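Local coordinates for putative Lipoprotein (Shewanella oneidensis, PDB 3U24) that is a putative lipoprotein of unknown function that binds zinc and calcium ions and is probably related to the zinc metallopeptidases, at residues A147-I152 against T208-A213; D188-V193 against A204-R209; G276-I281 against M464-N469; A301-I306 against E499-R504. All coordinates share one frame; numbering follows the deposited sequence.

Contact 1: A147-I152 against T208-A213. With EDO (1,2-ethanediol), chain Y; EDO (1,2-ethanediol), chain P.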
# COMPACT_ATOMS: atom_id res chain seq x y z
N ALA A 147 9.96 -19.73 22.56
CA ALA A 147 9.50 -18.79 23.58
C ALA A 147 8.19 -18.12 23.16
O ALA A 147 7.28 -17.92 23.98
CB ALA A 147 10.59 -17.72 23.92
N ARG A 148 8.08 -17.79 21.88
CA ARG A 148 6.90 -17.07 21.40
C ARG A 148 5.60 -17.90 21.46
O ARG A 148 4.50 -17.35 21.52
CB ARG A 148 7.17 -16.53 19.99
CG ARG A 148 6.19 -15.49 19.44
CD ARG A 148 6.47 -15.14 17.97
NE ARG A 148 5.62 -14.05 17.52
CZ ARG A 148 5.93 -12.76 17.70
NH1 ARG A 148 7.10 -12.40 18.26
NH2 ARG A 148 5.07 -11.82 17.29
N MSE A 149 5.74 -19.22 21.40
CA MSE A 149 4.58 -20.12 21.52
C MSE A 149 3.91 -20.15 22.92
O MSE A 149 2.71 -20.47 23.02
CB MSE A 149 4.94 -21.56 21.09
CG MSE A 149 5.14 -21.71 19.59
SE MSE A 149 5.31 -23.61 19.08
CE MSE A 149 6.92 -24.01 20.13
N GLU A 150 4.68 -19.79 23.97
CA GLU A 150 4.23 -19.87 25.37
C GLU A 150 2.84 -19.34 25.53
O GLU A 150 1.97 -20.04 26.02
CB GLU A 150 5.11 -19.06 26.33
CG GLU A 150 6.29 -19.81 26.97
CD GLU A 150 7.30 -18.90 27.71
OE1 GLU A 150 8.09 -18.16 27.03
OE2 GLU A 150 7.30 -18.96 28.98
N ASN A 151 2.64 -18.11 25.07
CA ASN A 151 1.37 -17.39 25.27
C ASN A 151 0.33 -17.41 24.15
O ASN A 151 -0.60 -16.62 24.16
CB ASN A 151 1.67 -15.96 25.75
CG ASN A 151 2.24 -15.97 27.17
OD1 ASN A 151 1.76 -16.74 28.01
ND2 ASN A 151 3.33 -15.26 27.39
N ILE A 152 0.42 -18.37 23.26
CA ILE A 152 -0.59 -18.49 22.23
C ILE A 152 -2.01 -18.70 22.78
O ILE A 152 -2.94 -18.09 22.27
CB ILE A 152 -0.23 -19.55 21.15
CG1 ILE A 152 0.91 -19.00 20.28
CG2 ILE A 152 -1.45 -19.93 20.30
CD1 ILE A 152 1.54 -19.97 19.30
N THR A 208 5.75 -30.18 23.18
CA THR A 208 4.74 -29.89 24.17
C THR A 208 4.08 -28.53 23.82
O THR A 208 2.87 -28.43 23.70
CB THR A 208 5.37 -29.88 25.59
OG1 THR A 208 5.95 -31.17 25.87
CG2 THR A 208 4.32 -29.48 26.69
N ARG A 209 4.87 -27.48 23.64
CA ARG A 209 4.26 -26.18 23.35
C ARG A 209 3.52 -26.15 22.03
O ARG A 209 2.51 -25.47 21.93
CB ARG A 209 5.29 -25.06 23.38
CG ARG A 209 5.68 -24.70 24.77
CD ARG A 209 6.44 -23.39 24.81
NE ARG A 209 6.85 -23.17 26.17
CZ ARG A 209 7.94 -22.52 26.55
NH1 ARG A 209 8.77 -21.96 25.66
NH2 ARG A 209 8.21 -22.43 27.85
N PHE A 210 3.99 -26.91 21.05
CA PHE A 210 3.39 -26.91 19.70
C PHE A 210 2.02 -27.58 19.73
O PHE A 210 1.10 -27.17 19.02
CB PHE A 210 4.33 -27.61 18.75
CG PHE A 210 3.82 -27.75 17.33
CD1 PHE A 210 2.97 -28.76 16.98
CD2 PHE A 210 4.31 -26.93 16.32
CE1 PHE A 210 2.54 -28.91 15.66
CE2 PHE A 210 3.89 -27.09 15.00
CZ PHE A 210 3.00 -28.08 14.68
N ASP A 211 1.90 -28.63 20.53
CA ASP A 211 0.63 -29.32 20.66
C ASP A 211 -0.33 -28.40 21.41
O ASP A 211 -1.49 -28.24 21.03
CB ASP A 211 0.78 -30.61 21.44
CG ASP A 211 1.59 -31.68 20.72
OD1 ASP A 211 1.76 -31.64 19.47
OD2 ASP A 211 2.06 -32.58 21.46
N ILE A 212 0.13 -27.78 22.49
CA ILE A 212 -0.75 -26.81 23.17
C ILE A 212 -1.17 -25.68 22.19
O ILE A 212 -2.33 -25.29 22.15
CB ILE A 212 -0.10 -26.24 24.42
CG1 ILE A 212 -0.00 -27.32 25.51
CG2 ILE A 212 -0.87 -25.04 24.97
CD1 ILE A 212 0.95 -26.92 26.63
N ALA A 213 -0.23 -25.20 21.37
CA ALA A 213 -0.54 -24.09 20.45
C ALA A 213 -1.56 -24.49 19.39
O ALA A 213 -2.48 -23.74 19.16
CB ALA A 213 0.72 -23.54 19.78
C1 EDO Y . 0.82 -19.32 29.28
O1 EDO Y . 1.36 -20.29 28.37
C2 EDO Y . -0.52 -18.66 28.86
O2 EDO Y . -0.98 -18.99 27.53
C1 EDO P . 1.48 -10.82 14.73
O1 EDO P . 1.15 -12.08 14.12
C2 EDO P . 1.09 -10.75 16.22
O2 EDO P . 2.01 -11.55 16.97
O HOH W 1 1.81 -23.08 23.48
O HOH W 2 9.57 -20.04 29.84
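Glu150 lies alongside Arg209, the two side chains pointing the same way, with the carboxylate and guanidinium planes stacked 11° apart. Glu150 CG sits over the centre of the guanidinium face, 3.2 Å from Arg209 CZ. The ion pair is long, with Glu150 OE2 3.8 Å from Arg209 NH2 and well out of the guanidinium plane, so it acts through charge and no N-H points at the oxygen. A water that donates to OE2 accepts a weak bond from NH2. The firmer hold on the guanidinium is the bond from NH1 to the carbonyl O of Leu146. Next to this polar pair, Met149, a selenomethionine, has its CE 3.8 Å from Arg209 CB and its SE 3.9 Å from Phe210 CA; the bend at chi3 (-61°) places CE. Further along, Ile152 CD1 meets Ala213 CB at 3.7 Å. A second water donates to Met149 O and to Arg209 O, linking the two backbones. Phe127 of helix 124-131 and Phe185 pack against both Met149 and Ile152 from outside the pair. The segment 147-152 includes a type I beta turn from Met149 to Ile152, which makes the corner between helices 138-148 and 152-162, packed against the long helix 200-234.

Contact 2: D188-V193 against A204-R209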
# COMPACT_ATOMS: atom_id res chain seq x y z
N ASP A 188 6.59 -29.63 8.52
CA ASP A 188 7.89 -29.10 8.14
C ASP A 188 8.62 -28.30 9.26
O ASP A 188 9.83 -28.45 9.45
CB ASP A 188 7.77 -28.25 6.87
CG ASP A 188 7.48 -29.10 5.60
OD1 ASP A 188 7.60 -30.37 5.58
OD2 ASP A 188 7.10 -28.46 4.58
N LEU A 189 7.89 -27.52 10.05
CA LEU A 189 8.51 -26.84 11.18
C LEU A 189 8.97 -27.87 12.22
O LEU A 189 10.07 -27.79 12.76
CB LEU A 189 7.56 -25.81 11.79
CG LEU A 189 8.00 -25.07 13.05
CD1 LEU A 189 9.24 -24.22 12.76
CD2 LEU A 189 6.81 -24.26 13.59
N LEU A 190 8.15 -28.88 12.47
CA LEU A 190 8.56 -29.93 13.40
C LEU A 190 9.84 -30.67 12.97
O LEU A 190 10.70 -30.97 13.81
CB LEU A 190 7.44 -30.93 13.65
CG LEU A 190 6.20 -30.37 14.33
CD1 LEU A 190 5.13 -31.47 14.40
CD2 LEU A 190 6.55 -29.84 15.72
N LYS A 191 9.98 -30.91 11.67
CA LYS A 191 11.16 -31.56 11.13
C LYS A 191 12.38 -30.66 11.32
O LYS A 191 13.43 -31.14 11.77
CB LYS A 191 10.94 -31.95 9.65
CG LYS A 191 12.16 -32.54 8.90
CD LYS A 191 11.89 -32.81 7.40
CE LYS A 191 10.68 -33.75 7.14
NZ LYS A 191 10.33 -34.02 5.69
N GLN A 192 12.27 -29.38 10.99
CA GLN A 192 13.37 -28.44 11.25
C GLN A 192 13.80 -28.49 12.72
O GLN A 192 14.98 -28.52 13.02
CB GLN A 192 13.00 -26.99 10.94
CG GLN A 192 12.84 -26.67 9.48
CD GLN A 192 13.04 -25.16 9.21
OE1 GLN A 192 14.14 -24.74 8.84
NE2 GLN A 192 12.00 -24.36 9.44
N VAL A 193 12.82 -28.50 13.64
CA VAL A 193 13.16 -28.57 15.05
C VAL A 193 13.87 -29.90 15.38
O VAL A 193 14.98 -29.88 15.93
CB VAL A 193 11.92 -28.38 15.94
CG1 VAL A 193 12.26 -28.72 17.39
CG2 VAL A 193 11.40 -26.94 15.81
N ALA A 204 11.84 -31.41 23.13
CA ALA A 204 10.66 -31.97 23.79
C ALA A 204 9.76 -30.83 24.25
O ALA A 204 8.56 -30.91 24.13
CB ALA A 204 11.07 -32.89 24.97
N LEU A 205 10.34 -29.75 24.76
CA LEU A 205 9.56 -28.59 25.16
C LEU A 205 8.83 -28.00 23.94
O LEU A 205 7.65 -27.54 24.02
CB LEU A 205 10.47 -27.54 25.74
CG LEU A 205 9.78 -26.25 26.25
CD1 LEU A 205 8.68 -26.57 27.28
CD2 LEU A 205 10.82 -25.24 26.77
N PHE A 206 9.53 -27.99 22.81
CA PHE A 206 8.97 -27.45 21.58
C PHE A 206 7.72 -28.24 21.22
O PHE A 206 6.70 -27.67 20.87
CB PHE A 206 9.99 -27.51 20.44
CG PHE A 206 9.62 -26.66 19.26
CD1 PHE A 206 8.59 -27.03 18.42
CD2 PHE A 206 10.28 -25.47 19.02
CE1 PHE A 206 8.21 -26.23 17.35
CE2 PHE A 206 9.88 -24.66 17.96
CZ PHE A 206 8.86 -25.06 17.11
N LYS A 207 7.81 -29.56 21.32
CA LYS A 207 6.69 -30.42 20.94
C LYS A 207 5.47 -30.18 21.88
O LYS A 207 4.33 -30.01 21.42
CB LYS A 207 7.11 -31.89 20.94
CG LYS A 207 6.06 -32.87 20.44
CD LYS A 207 5.45 -32.49 19.05
CE LYS A 207 4.40 -33.50 18.52
NZ LYS A 207 3.50 -32.90 17.47
N THR A 208 5.75 -30.18 23.18
CA THR A 208 4.74 -29.89 24.17
C THR A 208 4.08 -28.53 23.82
O THR A 208 2.87 -28.43 23.70
CB THR A 208 5.37 -29.88 25.59
OG1 THR A 208 5.95 -31.17 25.87
CG2 THR A 208 4.32 -29.48 26.69
N ARG A 209 4.87 -27.48 23.64
CA ARG A 209 4.26 -26.18 23.35
C ARG A 209 3.52 -26.15 22.03
O ARG A 209 2.51 -25.47 21.93
CB ARG A 209 5.29 -25.06 23.38
CG ARG A 209 5.68 -24.70 24.77
CD ARG A 209 6.44 -23.39 24.81
NE ARG A 209 6.85 -23.17 26.17
CZ ARG A 209 7.94 -22.52 26.55
NH1 ARG A 209 8.77 -21.96 25.66
NH2 ARG A 209 8.21 -22.43 27.85
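Phe206 packs against Leu189, Leu190 and Val193 in an antiparallel helix-helix contact of a helical hairpin, formed where helix 187-195 folds back on the start of helix 200-234. The short axes run 162° apart in direction and approach to 10.8 Å. Val193 makes the close contact with the ring: its CG2 lies over the centre, 3.4 Å from the Phe206 centroid and 11° off the normal, a CH-pi arrangement. Val193 CG1 reaches the base of the same ring, 3.8 Å from Phe206 CG. Leu189 comes to the edge instead, with CD2 near the ring plane and 4.2 Å from Phe206 CZ. Val145 of helix 138-148 and Met149 of the turn after it also touch Phe206. An alanine at Phe206 would probably leave Val193 CG2 and Leu189 CD2 without their aromatic partner and open a gap between the helices. On the outer flank, Leu190 CD1 lies 3.8 Å from Lys207 NZ and the two side chains cross at about a right angle. That ammonium has its salt bridge with Asp211 on its own helix. The pairing across the hairpin therefore rests on dispersion and CH-pi contact, with the lysine charge satisfied along one helix.

Contact 3: G276-I281 against M464-N469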
# COMPACT_ATOMS: atom_id res chain seq x y z
N GLY A 276 -15.09 12.34 -21.18
CA GLY A 276 -15.32 13.26 -22.29
C GLY A 276 -14.15 13.28 -23.25
O GLY A 276 -14.36 13.23 -24.46
N GLU A 277 -12.92 13.34 -22.72
CA GLU A 277 -11.74 13.28 -23.59
C GLU A 277 -11.63 11.93 -24.32
O GLU A 277 -11.32 11.89 -25.52
CB GLU A 277 -10.46 13.56 -22.83
CG GLU A 277 -10.43 15.00 -22.32
CD GLU A 277 -10.61 16.02 -23.43
OE1 GLU A 277 -9.75 16.03 -24.33
OE2 GLU A 277 -11.63 16.75 -23.43
N MSE A 278 -11.89 10.85 -23.60
CA MSE A 278 -11.92 9.53 -24.22
C MSE A 278 -12.96 9.42 -25.35
O MSE A 278 -12.68 8.76 -26.36
CB MSE A 278 -12.20 8.45 -23.18
CG MSE A 278 -11.07 8.25 -22.21
SE MSE A 278 -11.60 7.07 -20.77
CE MSE A 278 -11.04 5.37 -21.63
N ALA A 279 -14.13 10.04 -25.17
CA ALA A 279 -15.16 10.03 -26.20
C ALA A 279 -14.67 10.73 -27.46
O ALA A 279 -14.86 10.21 -28.56
CB ALA A 279 -16.47 10.64 -25.69
N LYS A 280 -14.00 11.86 -27.31
CA LYS A 280 -13.42 12.58 -28.45
C LYS A 280 -12.38 11.76 -29.16
O LYS A 280 -12.38 11.72 -30.37
CB LYS A 280 -12.75 13.88 -28.00
CG LYS A 280 -13.75 14.96 -27.62
CD LYS A 280 -13.06 16.19 -27.01
CE LYS A 280 -14.08 17.11 -26.32
NZ LYS A 280 -13.64 17.51 -24.94
N ILE A 281 -11.50 11.09 -28.42
CA ILE A 281 -10.48 10.31 -29.08
C ILE A 281 -11.14 9.18 -29.84
O ILE A 281 -10.72 8.85 -30.97
CB ILE A 281 -9.40 9.78 -28.13
CG1 ILE A 281 -8.66 10.96 -27.48
CG2 ILE A 281 -8.41 8.90 -28.88
CD1 ILE A 281 -7.77 10.59 -26.31
N MSE A 464 -5.51 5.02 -23.78
CA MSE A 464 -5.15 3.97 -22.87
C MSE A 464 -4.74 4.54 -21.52
O MSE A 464 -5.13 4.00 -20.49
CB MSE A 464 -4.02 3.10 -23.44
CG MSE A 464 -4.41 2.22 -24.62
SE MSE A 464 -5.94 0.95 -24.29
CE MSE A 464 -5.56 0.38 -22.55
N TYR A 465 -3.98 5.62 -21.52
CA TYR A 465 -3.68 6.34 -20.29
C TYR A 465 -4.96 6.74 -19.53
O TYR A 465 -5.06 6.58 -18.31
CB TYR A 465 -2.85 7.61 -20.54
CG TYR A 465 -2.90 8.54 -19.35
CD1 TYR A 465 -2.24 8.22 -18.17
CD2 TYR A 465 -3.66 9.67 -19.36
CE1 TYR A 465 -2.28 9.05 -17.06
CE2 TYR A 465 -3.75 10.48 -18.25
CZ TYR A 465 -3.05 10.18 -17.10
OH TYR A 465 -3.13 10.98 -15.98
N TYR A 466 -5.92 7.29 -20.25
CA TYR A 466 -7.15 7.68 -19.60
C TYR A 466 -7.89 6.50 -18.94
O TYR A 466 -8.42 6.68 -17.83
CB TYR A 466 -8.06 8.39 -20.58
CG TYR A 466 -7.66 9.82 -20.91
CD1 TYR A 466 -7.32 10.71 -19.92
CD2 TYR A 466 -7.71 10.28 -22.23
CE1 TYR A 466 -7.02 12.04 -20.22
CE2 TYR A 466 -7.36 11.58 -22.55
CZ TYR A 466 -7.05 12.46 -21.54
OH TYR A 466 -6.72 13.74 -21.85
N LYS A 467 -7.88 5.31 -19.54
CA LYS A 467 -8.56 4.18 -18.90
C LYS A 467 -7.85 3.87 -17.58
O LYS A 467 -8.50 3.60 -16.55
CB LYS A 467 -8.62 2.92 -19.79
CG LYS A 467 -9.01 1.65 -19.04
CD LYS A 467 -8.80 0.38 -19.85
CE LYS A 467 -9.18 -0.90 -19.09
NZ LYS A 467 -8.00 -1.51 -18.36
N TRP A 468 -6.53 3.90 -17.65
CA TRP A 468 -5.68 3.71 -16.49
C TRP A 468 -5.92 4.76 -15.42
O TRP A 468 -6.08 4.43 -14.26
CB TRP A 468 -4.24 3.75 -16.98
CG TRP A 468 -3.16 3.27 -16.08
CD1 TRP A 468 -2.21 4.04 -15.41
CD2 TRP A 468 -2.77 1.88 -15.81
NE1 TRP A 468 -1.31 3.24 -14.73
CE2 TRP A 468 -1.60 1.94 -14.93
CE3 TRP A 468 -3.29 0.64 -16.17
CZ2 TRP A 468 -0.98 0.80 -14.45
CZ3 TRP A 468 -2.65 -0.50 -15.67
CH2 TRP A 468 -1.52 -0.42 -14.84
N ASN A 469 -6.01 6.01 -15.80
CA ASN A 469 -6.34 7.06 -14.84
C ASN A 469 -7.69 6.84 -14.19
O ASN A 469 -7.86 7.11 -12.98
CB ASN A 469 -6.32 8.43 -15.55
CG ASN A 469 -6.08 9.61 -14.61
OD1 ASN A 469 -6.72 10.62 -14.76
ND2 ASN A 469 -5.13 9.49 -13.67
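Apolar packing centres on Tyr466, which meets three side chains of helix 260-289. Met278, a selenomethionine, slides past it in the opposite direction, bringing CG to 3.4 Å from Tyr466 CB. The turn about the CG-SE bond (chi3 90°) places Met278 CE 3.9 Å from Lys467 CB. Ile281 crosses the tyrosine at about a right angle and sets CD1 in the plane of the ring at its edge, 3.9 Å from Tyr466 CE2. Glu277 joins through its aliphatic part, Glu277 CB lying 3.7 Å from Tyr466 CE2. With an alanine in place of Tyr466, Ile281 CD1 and Glu277 CB would probably lose the ring they touch. The frame is an antiparallel helix pair, with short axes 10.0 Å apart and a signed crossing angle of -155°, joining helices 260-289 and 459-485 in a region that helix 298-309 also enters: its Ile302 and Ile306 touch Met278. Arg447 of helix 435-451 touches Tyr466. The salt bridge here lies within one helix: the end of Glu277 leads away from helix 459-485, and Lys280 NZ meets Glu277 OE2 at 2.6 Å on the syn side, 28° out of the carboxylate plane.

Contact 4: A301-I306 against E499-R504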
# COMPACT_ATOMS: atom_id res chain seq x y z
N ALA A 301 -19.00 2.33 -27.31
CA ALA A 301 -17.96 2.66 -28.29
C ALA A 301 -16.55 2.69 -27.67
O ALA A 301 -15.61 2.07 -28.18
CB ALA A 301 -18.27 4.01 -28.91
N ILE A 302 -16.39 3.42 -26.58
CA ILE A 302 -15.05 3.52 -25.92
C ILE A 302 -14.57 2.13 -25.48
O ILE A 302 -13.43 1.77 -25.74
CB ILE A 302 -15.09 4.47 -24.73
CG1 ILE A 302 -15.30 5.91 -25.21
CG2 ILE A 302 -13.83 4.36 -23.89
CD1 ILE A 302 -15.68 6.84 -24.08
N ARG A 303 -15.46 1.34 -24.89
CA ARG A 303 -15.16 -0.02 -24.42
C ARG A 303 -14.74 -0.93 -25.57
O ARG A 303 -13.82 -1.72 -25.43
CB ARG A 303 -16.37 -0.61 -23.64
CG ARG A 303 -16.19 -2.04 -23.12
CD ARG A 303 -15.00 -2.16 -22.14
NE ARG A 303 -14.76 -3.52 -21.62
CZ ARG A 303 -15.17 -4.01 -20.43
NH1 ARG A 303 -15.87 -3.28 -19.56
NH2 ARG A 303 -14.86 -5.27 -20.11
N GLN A 304 -15.36 -0.76 -26.73
CA GLN A 304 -15.06 -1.62 -27.86
C GLN A 304 -13.75 -1.26 -28.51
O GLN A 304 -12.98 -2.14 -28.89
CB GLN A 304 -16.24 -1.64 -28.87
CG GLN A 304 -17.40 -2.53 -28.40
CD GLN A 304 -18.64 -2.47 -29.30
OE1 GLN A 304 -18.61 -1.94 -30.41
NE2 GLN A 304 -19.74 -3.04 -28.80
N LEU A 305 -13.50 0.04 -28.68
CA LEU A 305 -12.21 0.48 -29.19
C LEU A 305 -11.13 0.03 -28.25
O LEU A 305 -10.14 -0.52 -28.66
CB LEU A 305 -12.17 2.00 -29.37
CG LEU A 305 -10.88 2.63 -29.92
CD1 LEU A 305 -10.42 1.93 -31.20
CD2 LEU A 305 -11.10 4.10 -30.16
N ILE A 306 -11.31 0.21 -26.96
CA ILE A 306 -10.26 -0.20 -26.01
C ILE A 306 -10.01 -1.70 -26.13
O ILE A 306 -8.85 -2.13 -26.16
CB ILE A 306 -10.63 0.17 -24.56
CG1 ILE A 306 -10.46 1.69 -24.35
CG2 ILE A 306 -9.77 -0.58 -23.51
CD1 ILE A 306 -10.95 2.16 -22.99
N GLU A 499 -18.07 2.56 -15.87
CA GLU A 499 -17.46 3.90 -15.82
C GLU A 499 -15.95 3.81 -16.01
O GLU A 499 -15.40 4.65 -16.68
CB GLU A 499 -17.79 4.64 -14.51
CG GLU A 499 -19.29 4.81 -14.22
CD GLU A 499 -20.05 5.60 -15.29
OE1 GLU A 499 -19.54 6.63 -15.77
OE2 GLU A 499 -21.17 5.18 -15.66
N ALA A 500 -15.32 2.77 -15.46
CA ALA A 500 -13.87 2.57 -15.53
C ALA A 500 -13.44 1.47 -16.48
O ALA A 500 -12.26 1.15 -16.53
CB ALA A 500 -13.32 2.24 -14.14
N PHE A 501 -14.39 0.84 -17.18
CA PHE A 501 -14.08 -0.13 -18.24
C PHE A 501 -13.23 -1.31 -17.78
O PHE A 501 -12.43 -1.83 -18.54
CB PHE A 501 -13.44 0.59 -19.45
CG PHE A 501 -14.18 1.84 -19.82
CD1 PHE A 501 -15.47 1.77 -20.31
CD2 PHE A 501 -13.62 3.08 -19.62
CE1 PHE A 501 -16.18 2.92 -20.63
CE2 PHE A 501 -14.32 4.23 -19.92
CZ PHE A 501 -15.60 4.16 -20.42
N GLN A 502 -13.44 -1.74 -16.54
CA GLN A 502 -12.78 -2.94 -16.02
C GLN A 502 -13.57 -4.26 -16.23
O GLN A 502 -14.78 -4.27 -16.46
CB GLN A 502 -12.46 -2.75 -14.53
CG GLN A 502 -11.27 -1.82 -14.34
CD GLN A 502 -11.05 -1.41 -12.93
OE1 GLN A 502 -11.38 -2.12 -11.98
NE2 GLN A 502 -10.48 -0.24 -12.78
N GLN A 503 -12.83 -5.35 -16.12
CA GLN A 503 -13.37 -6.70 -16.20
C GLN A 503 -14.07 -7.07 -14.90
O GLN A 503 -13.81 -6.51 -13.81
CB GLN A 503 -12.25 -7.72 -16.38
CG GLN A 503 -11.43 -7.58 -17.63
CD GLN A 503 -12.19 -8.06 -18.84
OE1 GLN A 503 -12.44 -7.28 -19.77
NE2 GLN A 503 -12.60 -9.36 -18.84
N ARG A 504 -14.89 -8.09 -15.01
CA ARG A 504 -15.68 -8.58 -13.91
C ARG A 504 -14.85 -8.94 -12.68
O ARG A 504 -15.15 -8.53 -11.56
CB ARG A 504 -16.43 -9.81 -14.39
CG ARG A 504 -17.31 -10.44 -13.34
CD ARG A 504 -18.53 -9.58 -13.07
NE ARG A 504 -19.05 -9.88 -11.74
CZ ARG A 504 -20.28 -9.59 -11.32
NH1 ARG A 504 -21.15 -8.97 -12.13
NH2 ARG A 504 -20.63 -9.94 -10.08
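Ile302 places its CG2 over one face of the Phe501 ring, toward the rim, 3.9 Å from CZ. The branch is 4.2 Å from the ring centroid and 21° off the normal, which makes this a CH-pi contact. On the opposite face of the ring lies the carbonyl O of Glu499, offset toward the rim, so the ring lies between a methyl group and a backbone oxygen. Arg303 runs its aliphatic part past Phe501 in the opposite direction, with CD 4.2 Å from Phe501 CB, and the chain bends at chi2 (60°). The guanidinium, turned 85° from the ring plane, then meets the backbone: Arg303 NH1 gives a weak hydrogen bond to Gln502 O at 3.4 Å, and Phe501 O lies over one guanidinium face. Arg303 NH2 comes within 3.2 Å of Gln503 OE1. A long, weak ion pair links Arg303 NE to Asp307. Segment 499-504 is the connection between helices 489-499 and 504-516: Phe501 leaves the helix with positive phi, and Gln503 stands at the N-cap position of the next helix. Arg303 packs beside this corner, its side chain about 7 Å from a bound calcium ion and about 6 Å from the side chain of Asp498, seen to bind calcium in this protein though not in this chain. Ile306 brings CD1 to 4.4 Å from Phe501 CD2, and Leu470 of helix 459-485 touches the ring.

The four contacts form two clusters. Contacts 1 and 2 have centres 10 Å apart and share helix 200-234, along with Thr208 and Arg209; Met149 CE packs 3.7 Å from Phe206 CE2, joining the two interfaces. Contacts 3 and 4, also 10 Å apart between centres, meet where Met278 CE lies 3.5 Å from Ile306 CD1, and they use the successive helices 260-289 and 298-309. Along the chain contacts 1 and 2 close before contacts 3 and 4 open, while the segments of contacts 3 and 4 alternate. The centres of contacts 1 and 3 are 56 Å apart, on opposite sides of the chain's centre, so the two clusters belong to separate regions of the helical fold.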